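Local structure of TonB-dependent siderophore receptor (Pseudomonas aeruginosa 39016, 5NEC) at residues V288-N300 with V343-G355. The protein probably takes up iron-loaded siderophores, and probably siderophore-drug conjugates, across the outer membrane with energy delivered through TonB. Residues are numbered along the deposited sequence; the frame is centred on the assembly and turned at random.
With C8E ((hydroxyethyloxy)tri(ethyloxy)octane), chain C.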
loop_
_atom_site.group_PDB
_atom_site.type_symbol
_atom_site.label_atom_id
_atom_site.label_comp_id
_atom_site.label_asym_id
_atom_site.label_seq_id
_atom_site.Cartn_x
_atom_site.Cartn_y
_atom_site.Cartn_z
ATOM N N VAL A 288 3.281 -8.894 -24.438
ATOM C CA VAL A 288 3.920 -8.956 -25.763
ATOM C C VAL A 288 4.281 -7.534 -26.224
ATOM O O VAL A 288 3.408 -6.673 -26.291
ATOM C CB VAL A 288 3.000 -9.628 -26.807
ATOM C CG1 VAL A 288 3.682 -9.686 -28.180
ATOM C CG2 VAL A 288 2.628 -11.033 -26.349
ATOM N N GLU A 289 5.560 -7.294 -26.516
ATOM C CA GLU A 289 6.047 -6.003 -27.031
ATOM C C GLU A 289 6.660 -6.190 -28.410
ATOM O O GLU A 289 7.364 -7.170 -28.647
ATOM C CB GLU A 289 7.140 -5.427 -26.144
ATOM C CG GLU A 289 6.668 -4.556 -25.013
ATOM C CD GLU A 289 7.832 -3.864 -24.331
ATOM O OE1 GLU A 289 8.815 -4.560 -23.974
ATOM O OE2 GLU A 289 7.783 -2.623 -24.163
ATOM N N HIS A 290 6.421 -5.237 -29.299
ATOM C CA HIS A 290 7.029 -5.247 -30.621
ATOM C C HIS A 290 7.394 -3.832 -31.045
ATOM O O HIS A 290 6.544 -2.945 -31.045
ATOM C CB HIS A 290 6.082 -5.885 -31.660
ATOM C CG HIS A 290 6.625 -5.858 -33.057
ATOM N ND1 HIS A 290 7.789 -6.514 -33.421
ATOM C CD2 HIS A 290 6.182 -5.233 -34.169
ATOM C CE1 HIS A 290 8.029 -6.298 -34.698
ATOM N NE2 HIS A 290 7.067 -5.530 -35.178
ATOM N N ASP A 291 8.645 -3.624 -31.433
ATOM C CA ASP A 291 9.063 -2.334 -32.010
ATOM C C ASP A 291 8.658 -2.259 -33.497
ATOM O O ASP A 291 9.176 -2.998 -34.332
ATOM C CB ASP A 291 10.563 -2.126 -31.791
ATOM C CG ASP A 291 10.939 -2.174 -30.309
ATOM O OD1 ASP A 291 10.061 -1.931 -29.450
ATOM O OD2 ASP A 291 12.096 -2.463 -29.971
ATOM N N LEU A 292 7.671 -1.417 -33.797
ATOM C CA LEU A 292 7.174 -1.248 -35.152
ATOM C C LEU A 292 8.133 -0.437 -36.003
ATOM O O LEU A 292 8.273 -0.700 -37.199
ATOM C CB LEU A 292 5.827 -0.534 -35.144
ATOM C CG LEU A 292 4.679 -1.310 -34.533
ATOM C CD1 LEU A 292 3.547 -0.344 -34.233
ATOM C CD2 LEU A 292 4.209 -2.402 -35.477
ATOM N N THR A 293 8.720 0.594 -35.394
ATOM C CA THR A 293 9.770 1.394 -36.010
ATOM C C THR A 293 10.790 1.697 -34.915
ATOM O O THR A 293 10.681 1.199 -33.802
ATOM C CB THR A 293 9.217 2.706 -36.614
ATOM O OG1 THR A 293 8.697 3.553 -35.579
ATOM C CG2 THR A 293 8.116 2.435 -37.623
ATOM N N ASP A 294 11.792 2.500 -35.245
ATOM C CA ASP A 294 12.712 3.048 -34.234
ATOM C C ASP A 294 12.056 4.088 -33.291
ATOM O O ASP A 294 12.640 4.421 -32.259
ATOM C CB ASP A 294 14.016 3.598 -34.872
ATOM C CG ASP A 294 13.769 4.598 -36.025
ATOM O OD1 ASP A 294 12.631 5.099 -36.198
ATOM O OD2 ASP A 294 14.732 4.864 -36.795
ATOM N N SER A 295 10.861 4.583 -33.638
ATOM C CA SER A 295 10.129 5.566 -32.830
ATOM C C SER A 295 8.827 5.072 -32.207
ATOM O O SER A 295 8.138 5.865 -31.564
ATOM C CB SER A 295 9.773 6.775 -33.698
ATOM O OG SER A 295 10.918 7.290 -34.319
ATOM N N LEU A 296 8.478 3.794 -32.406
ATOM C CA LEU A 296 7.144 3.276 -32.077
ATOM C C LEU A 296 7.190 1.840 -31.571
ATOM O O LEU A 296 7.612 0.943 -32.299
ATOM C CB LEU A 296 6.235 3.329 -33.313
ATOM C CG LEU A 296 5.801 4.710 -33.813
ATOM C CD1 LEU A 296 5.104 4.592 -35.164
ATOM C CD2 LEU A 296 4.884 5.385 -32.792
ATOM N N THR A 297 6.715 1.623 -30.344
ATOM C CA THR A 297 6.524 0.290 -29.765
ATOM C C THR A 297 5.039 0.047 -29.482
ATOM O O THR A 297 4.350 0.914 -28.950
ATOM C CB THR A 297 7.315 0.132 -28.445
ATOM O OG1 THR A 297 8.714 0.332 -28.701
ATOM C CG2 THR A 297 7.114 -1.264 -27.836
ATOM N N ILE A 298 4.562 -1.133 -29.870
ATOM C CA ILE A 298 3.215 -1.593 -29.539
ATOM C C ILE A 298 3.324 -2.687 -28.490
ATOM O O ILE A 298 4.211 -3.534 -28.554
ATOM C CB ILE A 298 2.402 -2.079 -30.770
ATOM C CG1 ILE A 298 0.945 -2.311 -30.366
ATOM C CG2 ILE A 298 2.966 -3.358 -31.392
ATOM C CD1 ILE A 298 0.026 -2.587 -31.527
ATOM N N ARG A 299 2.410 -2.658 -27.524
ATOM C CA ARG A 299 2.472 -3.543 -26.356
ATOM C C ARG A 299 1.078 -4.039 -25.999
ATOM O O ARG A 299 0.129 -3.254 -25.978
ATOM C CB ARG A 299 3.070 -2.767 -25.208
ATOM C CG ARG A 299 3.298 -3.526 -23.916
ATOM C CD ARG A 299 3.285 -2.508 -22.798
ATOM N NE ARG A 299 3.831 -3.042 -21.565
ATOM C CZ ARG A 299 5.076 -2.860 -21.123
ATOM N NH1 ARG A 299 5.980 -2.161 -21.829
ATOM N NH2 ARG A 299 5.436 -3.421 -19.964
ATOM N N ASN A 300 0.949 -5.344 -25.769
ATOM C CA ASN A 300 -0.302 -5.929 -25.282
ATOM C C ASN A 300 -0.015 -6.670 -24.002
ATOM O O ASN A 300 0.941 -7.414 -23.925
ATOM C CB ASN A 300 -0.942 -6.867 -26.303
ATOM C CG ASN A 300 -2.373 -7.212 -25.949
ATOM O OD1 ASN A 300 -3.307 -6.547 -26.377
ATOM N ND2 ASN A 300 -2.551 -8.240 -25.132
ATOM N N VAL A 343 -8.024 -8.669 -17.484
ATOM C CA VAL A 343 -7.706 -7.367 -18.104
ATOM C C VAL A 343 -6.911 -7.547 -19.400
ATOM O O VAL A 343 -6.015 -8.390 -19.474
ATOM C CB VAL A 343 -6.901 -6.448 -17.141
ATOM C CG1 VAL A 343 -6.780 -5.029 -17.691
ATOM C CG2 VAL A 343 -7.571 -6.412 -15.785
ATOM N N ASN A 344 -7.247 -6.768 -20.422
ATOM C CA ASN A 344 -6.388 -6.642 -21.589
ATOM C C ASN A 344 -6.096 -5.173 -21.862
ATOM O O ASN A 344 -7.013 -4.366 -21.953
ATOM C CB ASN A 344 -6.976 -7.290 -22.840
ATOM C CG ASN A 344 -5.927 -7.454 -23.935
ATOM O OD1 ASN A 344 -5.119 -8.371 -23.893
ATOM N ND2 ASN A 344 -5.898 -6.534 -24.881
ATOM N N GLN A 345 -4.817 -4.854 -22.022
ATOM C CA GLN A 345 -4.354 -3.490 -22.185
ATOM C C GLN A 345 -3.429 -3.424 -23.400
ATOM O O GLN A 345 -2.415 -4.091 -23.425
ATOM C CB GLN A 345 -3.629 -3.080 -20.909
ATOM C CG GLN A 345 -3.653 -1.599 -20.611
ATOM C CD GLN A 345 -3.248 -1.301 -19.156
ATOM O OE1 GLN A 345 -3.659 -1.992 -18.214
ATOM N NE2 GLN A 345 -2.462 -0.243 -18.970
ATOM N N THR A 346 -3.813 -2.666 -24.419
ATOM C CA THR A 346 -3.013 -2.485 -25.616
ATOM C C THR A 346 -2.485 -1.053 -25.624
ATOM O O THR A 346 -3.277 -0.119 -25.582
ATOM C CB THR A 346 -3.857 -2.709 -26.885
ATOM O OG1 THR A 346 -4.421 -4.023 -26.874
ATOM C CG2 THR A 346 -2.997 -2.567 -28.117
ATOM N N ASP A 347 -1.164 -0.881 -25.693
ATOM C CA ASP A 347 -0.533 0.450 -25.678
ATOM C C ASP A 347 0.337 0.712 -26.911
ATOM O O ASP A 347 0.999 -0.191 -27.422
ATOM C CB ASP A 347 0.337 0.619 -24.432
ATOM C CG ASP A 347 -0.453 0.501 -23.147
ATOM O OD1 ASP A 347 -1.506 1.156 -23.032
ATOM O OD2 ASP A 347 -0.023 -0.239 -22.240
ATOM N N LEU A 348 0.308 1.955 -27.379
ATOM C CA LEU A 348 1.206 2.456 -28.410
ATOM C C LEU A 348 1.984 3.623 -27.795
ATOM O O LEU A 348 1.391 4.578 -27.311
ATOM C CB LEU A 348 0.413 2.928 -29.630
ATOM C CG LEU A 348 1.231 3.437 -30.827
ATOM C CD1 LEU A 348 1.954 2.260 -31.487
ATOM C CD2 LEU A 348 0.364 4.182 -31.834
ATOM N N PHE A 349 3.303 3.542 -27.791
ATOM C CA PHE A 349 4.115 4.619 -27.231
ATOM C C PHE A 349 5.398 4.866 -28.012
ATOM O O PHE A 349 5.869 4.001 -28.739
ATOM C CB PHE A 349 4.410 4.364 -25.739
ATOM C CG PHE A 349 5.120 3.074 -25.457
ATOM C CD1 PHE A 349 4.398 1.895 -25.243
ATOM C CD2 PHE A 349 6.513 3.036 -25.367
ATOM C CE1 PHE A 349 5.058 0.699 -24.955
ATOM C CE2 PHE A 349 7.183 1.846 -25.082
ATOM C CZ PHE A 349 6.458 0.682 -24.873
ATOM N N GLY A 350 5.937 6.073 -27.873
ATOM C CA GLY A 350 7.179 6.445 -28.552
ATOM C C GLY A 350 7.230 7.922 -28.863
ATOM O O GLY A 350 6.882 8.736 -28.001
ATOM N N GLU A 351 7.662 8.265 -30.085
ATOM C CA GLU A 351 7.936 9.667 -30.468
ATOM C C GLU A 351 7.438 10.051 -31.837
ATOM O O GLU A 351 7.461 9.240 -32.752
ATOM C CB GLU A 351 9.443 9.949 -30.478
ATOM C CG GLU A 351 10.149 9.807 -29.140
ATOM C CD GLU A 351 10.527 8.374 -28.812
ATOM O OE1 GLU A 351 10.905 7.643 -29.756
ATOM O OE2 GLU A 351 10.439 7.975 -27.619
ATOM N N PHE A 352 7.029 11.307 -31.982
ATOM C CA PHE A 352 6.880 11.930 -33.298
ATOM C C PHE A 352 7.244 13.421 -33.228
ATOM O O PHE A 352 7.422 13.969 -32.129
ATOM C CB PHE A 352 5.476 11.695 -33.896
ATOM C CG PHE A 352 4.354 12.381 -33.156
ATOM C CD1 PHE A 352 3.928 13.658 -33.518
ATOM C CD2 PHE A 352 3.698 11.740 -32.112
ATOM C CE1 PHE A 352 2.892 14.288 -32.831
ATOM C CE2 PHE A 352 2.657 12.357 -31.427
ATOM C CZ PHE A 352 2.256 13.637 -31.786
ATOM N N TYR A 353 7.353 14.047 -34.397
ATOM C CA TYR A 353 7.891 15.403 -34.538
ATOM C C TYR A 353 6.878 16.247 -35.240
ATOM O O TYR A 353 6.347 15.847 -36.254
ATOM C CB TYR A 353 9.271 15.392 -35.286
ATOM C CG TYR A 353 10.187 14.430 -34.594
ATOM C CD1 TYR A 353 10.823 14.795 -33.421
ATOM C CD2 TYR A 353 10.273 13.102 -34.990
ATOM C CE1 TYR A 353 11.598 13.897 -32.712
ATOM C CE2 TYR A 353 11.049 12.198 -34.287
ATOM C CZ TYR A 353 11.711 12.608 -33.146
ATOM O OH TYR A 353 12.486 11.748 -32.415
ATOM N N LEU A 354 6.611 17.441 -34.723
ATOM C CA LEU A 354 5.550 18.284 -35.267
ATOM C C LEU A 354 5.852 19.706 -34.896
ATOM O O LEU A 354 6.028 20.002 -33.723
ATOM C CB LEU A 354 4.175 17.850 -34.710
ATOM C CG LEU A 354 2.922 18.431 -35.353
ATOM C CD1 LEU A 354 2.827 18.067 -36.839
ATOM C CD2 LEU A 354 1.703 17.937 -34.574
ATOM N N GLY A 355 5.945 20.578 -35.895
ATOM C CA GLY A 355 6.333 21.972 -35.676
ATOM C C GLY A 355 7.716 22.149 -35.064
ATOM O O GLY A 355 7.944 23.111 -34.304
HETATM C C1 C8E C . -12.344 -9.229 -21.051
HETATM C C2 C8E C . -10.829 -9.238 -20.954
HETATM C C3 C8E C . -10.231 -10.640 -21.132
HETATM C C4 C8E C . -8.739 -10.695 -20.759
HETATM C C5 C8E C . -8.038 -12.001 -21.175
HETATM C C6 C8E C . -7.093 -12.561 -20.097
HETATM C C7 C8E C . -6.204 -13.685 -20.638
HETATM C C8 C8E C . -5.423 -14.429 -19.567
#
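Asn-300 and Asn-344, diagonal to each other across the two strands, exchange a reciprocal pair of amide hydrogen bonds: Asn-300 ND2 gives one to Asn-344 OD1 at 2.9 Å, and Asn-344 ND2 returns one to Asn-300 OD1 at 3.0 Å. The two amide planes are twisted 37° apart, and each donor sits somewhat out of its acceptor's carbonyl plane. Thr-346 OG1, 2.8 Å from Asn-300 OD1, adds a second bond to that oxygen from the same face as Asn-344 ND2, while Ser-302 also bonds Asn-344 OD1. Farther along this face, Leu-348 CD1 meets Leu-292 CD1 at 4.1 Å.

Backbone hydrogen bonds join the antiparallel strands 296-316 and 327-354, neighbours in the beta-barrel wall, from the Arg-299/Asp-347 pair to Glu-351 N on Ser-295 O. On the face of Thr-297 and Arg-299, a chi1 of 58° sets Phe-349 CG between its backbone N and carbonyl carbon and turns the ring over Thr-297, whose CB makes a CH-pi contact 4.0 Å from the centroid. Glu-289 OE2 lies in plane at the ring edge and salt-bridges Arg-299 NH1 at 3.0 Å; its OE1 pairs with Arg-226. The two hydrogen bonds between the amides, with Thr-346 as a third, limit the rotation of both groups, and the carboxylate meets the electropositive rim of the ring while bonded to Arg-299, which probably helps hold Glu-289 in place.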